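Local atomic coordinates of exotoxin 5 (Staphylococcus aureus subsp. aureus COL, PDB entry 3R2I), a protein that is of unknown function but belongs to the staphylococcal superantigen-like family of extracellular proteins, relatives of the superantigen toxins. Residues A[136-140]-A[229-235]; A[151-157]-A[169-175]. One frame throughout, in Å; residues are numbered along the deposited sequence.

Overall arrangement
Both contacts are made by short chain segments meeting where regular strands break off. Interaction 1 is the buried one: it brings 136-140 of the OB-fold domain against the turn 229-235 of the beta-grasp domain, so it works across the junction of the two domains. One backbone hydrogen bond, a water and close packing of Val-136 and Gly-137 carry it. Interaction 2 stays within the beta-grasp domain, pairing the strands of a hairpin at the edge of a sheet; it is more exposed on one face and combines backbone bonds and bridging waters with an apolar side of Leu-156, Phe-173 and Ile-175. The centres of interactions 1 and 2 lie about 21 Å apart.

Interaction 1. Residues A[136-140]-A[229-235]; sequences VGGIT and FERMFDV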
ATOM      1  N   VAL A 136      -1.532  -9.579  -1.854  1.00 17.73           N
ATOM      2  CA  VAL A 136      -2.190  -9.231  -3.097  1.00 16.71           C
ATOM      3  C   VAL A 136      -1.566  -7.982  -3.740  1.00 17.79           C
ATOM      4  O   VAL A 136      -1.422  -6.942  -3.090  1.00 19.53           O
ATOM      5  CB  VAL A 136      -3.709  -8.980  -2.893  1.00 17.66           C
ATOM      6  CG1 VAL A 136      -4.374  -8.616  -4.214  1.00 17.33           C
ATOM      7  CG2 VAL A 136      -4.407 -10.184  -2.291  1.00 15.93           C
ATOM      8  N   GLY A 137      -1.146  -8.089  -4.994  1.00 17.72           N
ATOM      9  CA  GLY A 137      -0.600  -6.940  -5.730  1.00 17.75           C
ATOM     10  C   GLY A 137       0.708  -6.362  -5.253  1.00 18.30           C
ATOM     11  O   GLY A 137       1.617  -7.096  -4.859  1.00 18.41           O
ATOM     12  N   GLY A 138       0.814  -5.037  -5.294  1.00 18.32           N
ATOM     13  CA  GLY A 138       2.010  -4.370  -4.828  1.00 19.00           C
ATOM     14  C   GLY A 138       3.252  -4.527  -5.689  1.00 19.04           C
ATOM     15  O   GLY A 138       4.364  -4.265  -5.219  1.00 18.68           O
ATOM     16  N   ILE A 139       3.057  -4.863  -6.962  1.00 21.40           N
ATOM     17  CA  ILE A 139       4.152  -5.129  -7.901  1.00 22.03           C
ATOM     18  C   ILE A 139       4.491  -3.910  -8.708  1.00 23.68           C
ATOM     19  O   ILE A 139       3.637  -3.349  -9.349  1.00 25.64           O
ATOM     20  CB  ILE A 139       3.745  -6.261  -8.840  1.00 24.17           C
ATOM     21  CG1 ILE A 139       3.315  -7.497  -8.024  1.00 23.53           C
ATOM     22  CG2 ILE A 139       4.874  -6.655  -9.808  1.00 21.34           C
ATOM     23  CD1 ILE A 139       2.375  -8.417  -8.824  1.00 26.15           C
ATOM     24  N   THR A 140       5.746  -3.480  -8.640  1.00 25.43           N
ATOM     25  CA  THR A 140       6.223  -2.307  -9.387  1.00 25.45           C
ATOM     26  C   THR A 140       7.513  -2.650 -10.084  1.00 26.78           C
ATOM     27  O   THR A 140       8.101  -3.666  -9.800  1.00 27.28           O
ATOM     28  CB  THR A 140       6.524  -1.121  -8.432  1.00 25.43           C
ATOM     29  OG1 THR A 140       7.404  -1.563  -7.395  1.00 22.53           O
ATOM     30  CG2 THR A 140       5.220  -0.569  -7.786  1.00 23.80           C
ATOM     31  N   PHE A 229      -9.160  -5.113  -3.263  1.00 21.28           N
ATOM     32  CA  PHE A 229      -8.062  -5.873  -3.840  1.00 23.12           C
ATOM     33  C   PHE A 229      -7.671  -5.372  -5.223  1.00 23.75           C
ATOM     34  O   PHE A 229      -6.506  -5.421  -5.597  1.00 21.89           O
ATOM     35  CB  PHE A 229      -8.403  -7.379  -3.945  1.00 24.04           C
ATOM     36  CG  PHE A 229      -8.623  -8.044  -2.610  1.00 22.51           C
ATOM     37  CD1 PHE A 229      -9.833  -8.612  -2.296  1.00 23.83           C
ATOM     38  CD2 PHE A 229      -7.614  -8.038  -1.646  1.00 20.27           C
ATOM     39  CE1 PHE A 229     -10.043  -9.230  -1.058  1.00 25.11           C
ATOM     40  CE2 PHE A 229      -7.794  -8.630  -0.409  1.00 16.66           C
ATOM     41  CZ  PHE A 229      -9.024  -9.221  -0.097  1.00 20.52           C
ATOM     42  N   GLU A 230      -8.629  -4.915  -6.001  1.00 25.60           N
ATOM     43  CA  GLU A 230      -8.282  -4.464  -7.338  1.00 29.10           C
ATOM     44  C   GLU A 230      -7.366  -3.217  -7.375  1.00 27.98           C
ATOM     45  O   GLU A 230      -6.504  -3.077  -8.269  1.00 29.68           O
ATOM     46  CB  GLU A 230      -9.530  -4.285  -8.181  1.00 32.52           C
ATOM     47  CG  GLU A 230      -9.171  -3.999  -9.664  1.00 44.17           C
ATOM     48  CD  GLU A 230     -10.195  -4.537 -10.658  1.00 56.58           C
ATOM     49  OE1 GLU A 230     -10.779  -3.694 -11.382  1.00 65.75           O
ATOM     50  OE2 GLU A 230     -10.426  -5.787 -10.691  1.00 60.37           O
ATOM     51  N   ARG A 231      -7.486  -2.354  -6.367  1.00 24.79           N
ATOM     52  CA  ARG A 231      -6.682  -1.152  -6.320  1.00 22.15           C
ATOM     53  C   ARG A 231      -5.291  -1.435  -5.776  1.00 21.19           C
ATOM     54  O   ARG A 231      -4.396  -0.623  -5.872  1.00 20.42           O
ATOM     55  CB  ARG A 231      -7.412  -0.074  -5.560  1.00 20.70           C
ATOM     56  CG  ARG A 231      -8.733   0.306  -6.257  1.00 21.83           C
ATOM     57  CD  ARG A 231      -9.504   1.330  -5.422  1.00 23.98           C
ATOM     58  NE  ARG A 231      -8.878   2.651  -5.396  1.00 23.49           N
ATOM     59  CZ  ARG A 231      -9.208   3.649  -4.563  1.00 27.93           C
ATOM     60  NH1 ARG A 231     -10.097   3.478  -3.586  1.00 26.73           N
ATOM     61  NH2 ARG A 231      -8.611   4.832  -4.680  1.00 25.56           N
ATOM     62  N   MET A 232      -5.098  -2.624  -5.251  1.00 22.09           N
ATOM     63  CA  MET A 232      -3.797  -3.028  -4.758  1.00 20.85           C
ATOM     64  C   MET A 232      -2.807  -3.273  -5.910  1.00 22.40           C
ATOM     65  O   MET A 232      -1.617  -3.558  -5.662  1.00 22.93           O
ATOM     66  CB  MET A 232      -3.928  -4.282  -3.895  1.00 21.33           C
ATOM     67  CG  MET A 232      -4.639  -4.047  -2.588  1.00 18.37           C
ATOM     68  SD  MET A 232      -4.688  -5.526  -1.594  1.00 22.23           S
ATOM     69  CE  MET A 232      -5.611  -4.856  -0.191  1.00 15.93           C
ATOM     70  N   PHE A 233      -3.283  -3.176  -7.156  1.00 23.48           N
ATOM     71  CA  PHE A 233      -2.404  -3.324  -8.329  1.00 24.77           C
ATOM     72  C   PHE A 233      -2.047  -2.000  -8.980  1.00 25.53           C
ATOM     73  O   PHE A 233      -1.117  -1.955  -9.764  1.00 27.29           O
ATOM     74  CB  PHE A 233      -3.014  -4.252  -9.373  1.00 25.65           C
ATOM     75  CG  PHE A 233      -3.238  -5.625  -8.850  1.00 24.18           C
ATOM     76  CD1 PHE A 233      -2.284  -6.602  -9.019  1.00 22.00           C
ATOM     77  CD2 PHE A 233      -4.353  -5.899  -8.087  1.00 20.14           C
ATOM     78  CE1 PHE A 233      -2.468  -7.850  -8.480  1.00 27.07           C
ATOM     79  CE2 PHE A 233      -4.550  -7.157  -7.542  1.00 22.64           C
ATOM     80  CZ  PHE A 233      -3.628  -8.133  -7.741  1.00 23.09           C
ATOM     81  N   ASP A 234      -2.784  -0.931  -8.675  1.00 25.89           N
ATOM     82  CA  ASP A 234      -2.488   0.367  -9.264  1.00 25.72           C
ATOM     83  C   ASP A 234      -1.123   0.861  -8.818  1.00 24.88           C
ATOM     84  O   ASP A 234      -0.739   0.767  -7.649  1.00 22.22           O
ATOM     85  CB  ASP A 234      -3.507   1.422  -8.870  1.00 26.42           C
ATOM     86  CG  ASP A 234      -4.900   1.113  -9.336  1.00 29.10           C
ATOM     87  OD1 ASP A 234      -5.159   0.061  -9.953  1.00 35.83           O
ATOM     88  OD2 ASP A 234      -5.755   1.969  -9.065  1.00 38.30           O
ATOM     89  N   VAL A 235      -0.479   1.511  -9.760  1.00 25.18           N
ATOM     90  CA  VAL A 235       0.861   2.020  -9.651  1.00 26.03           C
ATOM     91  C   VAL A 235       0.931   3.473 -10.145  1.00 26.08           C
ATOM     92  O   VAL A 235       0.064   3.909 -10.897  1.00 25.82           O
ATOM     93  CB  VAL A 235       1.687   1.048 -10.508  1.00 27.18           C
ATOM     94  CG1 VAL A 235       2.504   1.715 -11.618  1.00 30.92           C
ATOM     95  CG2 VAL A 235       2.347   0.035  -9.680  1.00 26.52           C
TER
HETATM   96  O   HOH W   1       1.031  -3.914  -9.240  1.00 23.55           O
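Val-136 and Gly-137 fit against Met-232 and Phe-233 in apolar contacts that exploit all of the small valine side chain. Its CG1, anti to the backbone N (chi1 180°), reaches the Phe-233 ring, 3.6 Å from Val-136 CG1 to Phe-233 CZ. The other methyl goes to a different ring: Val-136 CG2 lies 3.9 Å from Phe-229 CD2, with the two side chains crossing at about a right angle. The Met-232 side chain, extended beyond CG, brings SD to 3.8 Å from Val-136 CB. Farther along, the methyls Thr-140 CG2 and Val-235 CG2 press together at 3.5 Å, closer than usual for carbons.

A CH-pi contact follows. Gly-137 CA sits over one face of the Phe-233 ring, 3.8 Å from the centroid and displaced toward the rim. Gly-137 has positive phi, readily adopted by glycine, and with no side chain its CA can approach both the ring and Met-232 O, 3.5 Å from Gly-137 CA.

The segments belong to the two domains of the superantigen-like fold: 136-140 is part of OB-fold strand 133-141, whereas the turn 229-235 belongs to the beta-grasp domain and leads into strand 235-237. Lys-183, at the start of helix 182-197, adds a hydrogen bond to Val-136 O.

Polar contacts run through the backbone. Gly-138 N donates to Met-232 O over 2.9 Å, meeting the carbonyl almost end-on (C=O...N angle 162°). A water donates to both Ile-139 O and Phe-233 O, and so links two carbonyls that could not bond directly. The water oxygen is 2.7 Å from Ile-139 O.

Interaction 2. Residues A[151-157]-A[169-175]; sequences VSNPSLQ and INELFFI
Segments 151-157 and 169-175 run antiparallel, joined by a two-bond pair at Ser-152 and Ile-175 and by a single bond at Leu-156 and Glu-171, with two waters bridging between; the N-to-C directions of 155-157 and 169-172 are 137° apart. They form part of a beta hairpin in the beta-grasp domain, whose second strand, 167-172, lies at the edge of the five-stranded sheet. In the reciprocal pair, Ser-152 N to Ile-175 O is 2.8 Å. Toward the other end, Glu-171 N donates to Leu-156 O, also 2.8 Å. Between these, one water accepts from Phe-173 N, with Pro-154 O within its donating reach, while another accepts from Leu-156 N and has Glu-171 O within reach.

Leu-156, Phe-173 and Ile-175 supply the apolar side, where helix 182-197 meets Phe-173 through Leu-185 and Ile-189. Leu-156 CD2 lies 3.7 Å from Phe-173 CD1, and Pro-154 CG meets the same ring at its edge, near the ring plane. Pro-154 suits this break in pairing because it has no N-H to offer; its CG also packs on Ile-175 CD1. Glu-171 starts beside Leu-156, but its carboxylate turns away to Tyr-197 OH.

Elsewhere, Val-151 CG1 packs 3.6 Å from Phe-174 CD1. Asn-153 lies side by side with Phe-174, its ND2 over one ring face, amide and ring planes 28° apart. With CG anti to the backbone N (chi1 177°), Asn-153 ND2 donates to Phe-173 O over 3.1 Å, approaching from above the carbonyl plane while that oxygen lies within the amide plane.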
ATOM      1  N   VAL A 151      14.728   9.827  -4.249  1.00 50.50           N
ATOM      2  CA  VAL A 151      13.933   9.957  -3.062  1.00 46.94           C
ATOM      3  C   VAL A 151      12.927  11.029  -3.397  1.00 42.88           C
ATOM      4  O   VAL A 151      13.293  12.050  -3.932  1.00 42.99           O
ATOM      5  CB  VAL A 151      14.753  10.451  -1.836  1.00 47.35           C
ATOM      6  CG1 VAL A 151      13.847  10.586  -0.626  1.00 49.03           C
ATOM      7  CG2 VAL A 151      15.920   9.510  -1.527  1.00 51.74           C
ATOM      8  N   SER A 152      11.658  10.757  -3.136  1.00 38.79           N
ATOM      9  CA  SER A 152      10.587  11.726  -3.327  1.00 36.88           C
ATOM     10  C   SER A 152      10.211  12.102  -1.898  1.00 33.29           C
ATOM     11  O   SER A 152      10.318  11.290  -0.980  1.00 32.11           O
ATOM     12  CB  SER A 152       9.366  11.131  -4.041  1.00 35.99           C
ATOM     13  OG  SER A 152       9.677  10.632  -5.328  1.00 39.44           O
ATOM     14  N   ASN A 153       9.742  13.319  -1.714  1.00 30.37           N
ATOM     15  CA  ASN A 153       9.407  13.790  -0.390  1.00 28.47           C
ATOM     16  C   ASN A 153       8.184  14.703  -0.472  1.00 26.23           C
ATOM     17  O   ASN A 153       8.290  15.905  -0.253  1.00 27.05           O
ATOM     18  CB  ASN A 153      10.635  14.505   0.179  1.00 27.41           C
ATOM     19  CG  ASN A 153      10.381  15.117   1.561  1.00 28.87           C
ATOM     20  OD1 ASN A 153      10.948  16.160   1.869  1.00 30.53           O
ATOM     21  ND2 ASN A 153       9.482  14.531   2.352  1.00 21.29           N
ATOM     22  N   PRO A 154       7.037  14.146  -0.892  1.00 25.17           N
ATOM     23  CA  PRO A 154       5.812  14.913  -0.986  1.00 25.27           C
ATOM     24  C   PRO A 154       5.295  15.310   0.385  1.00 25.04           C
ATOM     25  O   PRO A 154       5.464  14.576   1.336  1.00 21.84           O
ATOM     26  CB  PRO A 154       4.835  13.947  -1.646  1.00 24.44           C
ATOM     27  CG  PRO A 154       5.330  12.622  -1.298  1.00 24.52           C
ATOM     28  CD  PRO A 154       6.834  12.777  -1.389  1.00 25.51           C
ATOM     29  N   SER A 155       4.669  16.478   0.477  1.00 27.27           N
ATOM     30  CA  SER A 155       4.139  16.925   1.768  1.00 27.67           C
ATOM     31  C   SER A 155       2.997  15.993   2.146  1.00 25.80           C
ATOM     32  O   SER A 155       2.398  15.382   1.280  1.00 24.67           O
ATOM     33  CB  SER A 155       3.651  18.372   1.689  1.00 28.34           C
ATOM     34  OG  SER A 155       2.566  18.445   0.792  1.00 34.12           O
ATOM     35  N   LEU A 156       2.743  15.860   3.442  1.00 24.45           N
ATOM     36  CA  LEU A 156       1.676  15.017   3.960  1.00 24.47           C
ATOM     37  C   LEU A 156       1.114  15.753   5.147  1.00 25.30           C
ATOM     38  O   LEU A 156       1.868  16.074   6.070  1.00 26.37           O
ATOM     39  CB  LEU A 156       2.223  13.642   4.392  1.00 23.75           C
ATOM     40  CG  LEU A 156       1.318  12.612   5.116  1.00 25.14           C
ATOM     41  CD1 LEU A 156       0.079  12.236   4.332  1.00 24.81           C
ATOM     42  CD2 LEU A 156       2.127  11.355   5.452  1.00 24.21           C
ATOM     43  N   GLN A 157      -0.165  16.115   5.068  1.00 26.39           N
ATOM     44  CA  GLN A 157      -0.850  16.810   6.137  1.00 27.61           C
ATOM     45  C   GLN A 157      -2.002  15.977   6.608  1.00 24.25           C
ATOM     46  O   GLN A 157      -2.723  15.437   5.796  1.00 25.16           O
ATOM     47  CB  GLN A 157      -1.492  18.125   5.686  1.00 29.86           C
ATOM     48  CG  GLN A 157      -0.609  19.294   5.627  1.00 39.10           C
ATOM     49  CD  GLN A 157      -1.424  20.592   5.664  1.00 44.77           C
ATOM     50  OE1 GLN A 157      -2.507  20.678   5.075  1.00 43.49           O
ATOM     51  NE2 GLN A 157      -0.898  21.601   6.371  1.00 42.36           N
ATOM     52  N   ILE A 169      -1.674  19.143  10.711  1.00 18.21           N
ATOM     53  CA  ILE A 169      -0.307  18.759  11.088  1.00 18.39           C
ATOM     54  C   ILE A 169       0.471  18.124   9.937  1.00 19.55           C
ATOM     55  O   ILE A 169      -0.018  17.201   9.287  1.00 20.04           O
ATOM     56  CB  ILE A 169      -0.382  17.712  12.224  1.00 18.10           C
ATOM     57  CG1 ILE A 169      -0.989  18.328  13.492  1.00 18.90           C
ATOM     58  CG2 ILE A 169       0.980  17.059  12.558  1.00 16.53           C
ATOM     59  CD1 ILE A 169      -1.405  17.289  14.494  1.00 18.22           C
ATOM     60  N   ASN A 170       1.678  18.623   9.686  1.00 20.81           N
ATOM     61  CA  ASN A 170       2.559  18.056   8.671  1.00 20.92           C
ATOM     62  C   ASN A 170       3.323  16.880   9.216  1.00 21.79           C
ATOM     63  O   ASN A 170       3.728  16.868  10.388  1.00 22.95           O
ATOM     64  CB  ASN A 170       3.542  19.118   8.159  1.00 22.66           C
ATOM     65  CG  ASN A 170       2.924  19.984   7.078  1.00 19.95           C
ATOM     66  OD1 ASN A 170       2.721  19.518   5.977  1.00 26.67           O
ATOM     67  ND2 ASN A 170       2.644  21.234   7.382  1.00 23.36           N
ATOM     68  N   GLU A 171       3.522  15.898   8.354  1.00 21.85           N
ATOM     69  CA  GLU A 171       4.257  14.680   8.661  1.00 21.28           C
ATOM     70  C   GLU A 171       5.325  14.549   7.584  1.00 21.62           C
ATOM     71  O   GLU A 171       5.159  15.060   6.498  1.00 21.12           O
ATOM     72  CB  GLU A 171       3.308  13.493   8.581  1.00 20.94           C
ATOM     73  CG  GLU A 171       2.179  13.573   9.597  1.00 23.01           C
ATOM     74  CD  GLU A 171       2.637  13.215  10.993  1.00 24.41           C
ATOM     75  OE1 GLU A 171       1.908  13.532  11.955  1.00 25.45           O
ATOM     76  OE2 GLU A 171       3.701  12.559  11.112  1.00 26.26           O
ATOM     77  N   LEU A 172       6.427  13.867   7.885  1.00 22.78           N
ATOM     78  CA  LEU A 172       7.519  13.747   6.933  1.00 23.24           C
ATOM     79  C   LEU A 172       7.455  12.347   6.285  1.00 24.53           C
ATOM     80  O   LEU A 172       7.688  11.325   6.915  1.00 23.43           O
ATOM     81  CB  LEU A 172       8.834  14.007   7.633  1.00 23.55           C
ATOM     82  CG  LEU A 172      10.051  14.306   6.761  1.00 26.98           C
ATOM     83  CD1 LEU A 172       9.811  15.607   5.910  1.00 18.04           C
ATOM     84  CD2 LEU A 172      11.317  14.432   7.614  1.00 26.30           C
ATOM     85  N   PHE A 173       7.210  12.348   4.990  1.00 25.73           N
ATOM     86  CA  PHE A 173       7.030  11.147   4.228  1.00 25.43           C
ATOM     87  C   PHE A 173       8.026  11.026   3.052  1.00 25.24           C
ATOM     88  O   PHE A 173       7.999  11.819   2.138  1.00 28.57           O
ATOM     89  CB  PHE A 173       5.578  11.231   3.720  1.00 24.60           C
ATOM     90  CG  PHE A 173       5.055   9.972   3.161  1.00 24.41           C
ATOM     91  CD1 PHE A 173       4.583   8.989   3.994  1.00 26.00           C
ATOM     92  CD2 PHE A 173       4.990   9.778   1.798  1.00 27.84           C
ATOM     93  CE1 PHE A 173       4.082   7.816   3.477  1.00 28.27           C
ATOM     94  CE2 PHE A 173       4.488   8.606   1.278  1.00 25.58           C
ATOM     95  CZ  PHE A 173       4.066   7.618   2.114  1.00 27.80           C
ATOM     96  N   PHE A 174       8.900  10.029   3.078  1.00 25.11           N
ATOM     97  CA  PHE A 174       9.853   9.807   1.994  1.00 24.09           C
ATOM     98  C   PHE A 174       9.430   8.591   1.173  1.00 23.94           C
ATOM     99  O   PHE A 174       8.959   7.615   1.726  1.00 22.91           O
ATOM    100  CB  PHE A 174      11.250   9.547   2.548  1.00 24.42           C
ATOM    101  CG  PHE A 174      11.890  10.751   3.218  1.00 24.50           C
ATOM    102  CD1 PHE A 174      12.405  11.783   2.454  1.00 23.93           C
ATOM    103  CD2 PHE A 174      12.015  10.821   4.601  1.00 22.13           C
ATOM    104  CE1 PHE A 174      13.001  12.888   3.043  1.00 25.58           C
ATOM    105  CE2 PHE A 174      12.633  11.903   5.194  1.00 26.92           C
ATOM    106  CZ  PHE A 174      13.135  12.943   4.405  1.00 27.46           C
ATOM    107  N   ILE A 175       9.567   8.655  -0.143  1.00 23.93           N
ATOM    108  CA  ILE A 175       9.230   7.507  -0.975  1.00 25.25           C
ATOM    109  C   ILE A 175      10.516   7.231  -1.721  1.00 25.66           C
ATOM    110  O   ILE A 175      10.992   8.097  -2.437  1.00 25.14           O
ATOM    111  CB  ILE A 175       8.131   7.804  -1.995  1.00 26.11           C
ATOM    112  CG1 ILE A 175       6.923   8.418  -1.296  1.00 24.74           C
ATOM    113  CG2 ILE A 175       7.817   6.500  -2.784  1.00 23.98           C
ATOM    114  CD1 ILE A 175       5.832   8.884  -2.243  1.00 23.78           C
TER
HETATM  115  O   HOH W   2       6.637  14.975   3.569  1.00 28.96           O
HETATM  116  O   HOH W   3       4.772  17.314   5.015  1.00 21.34           O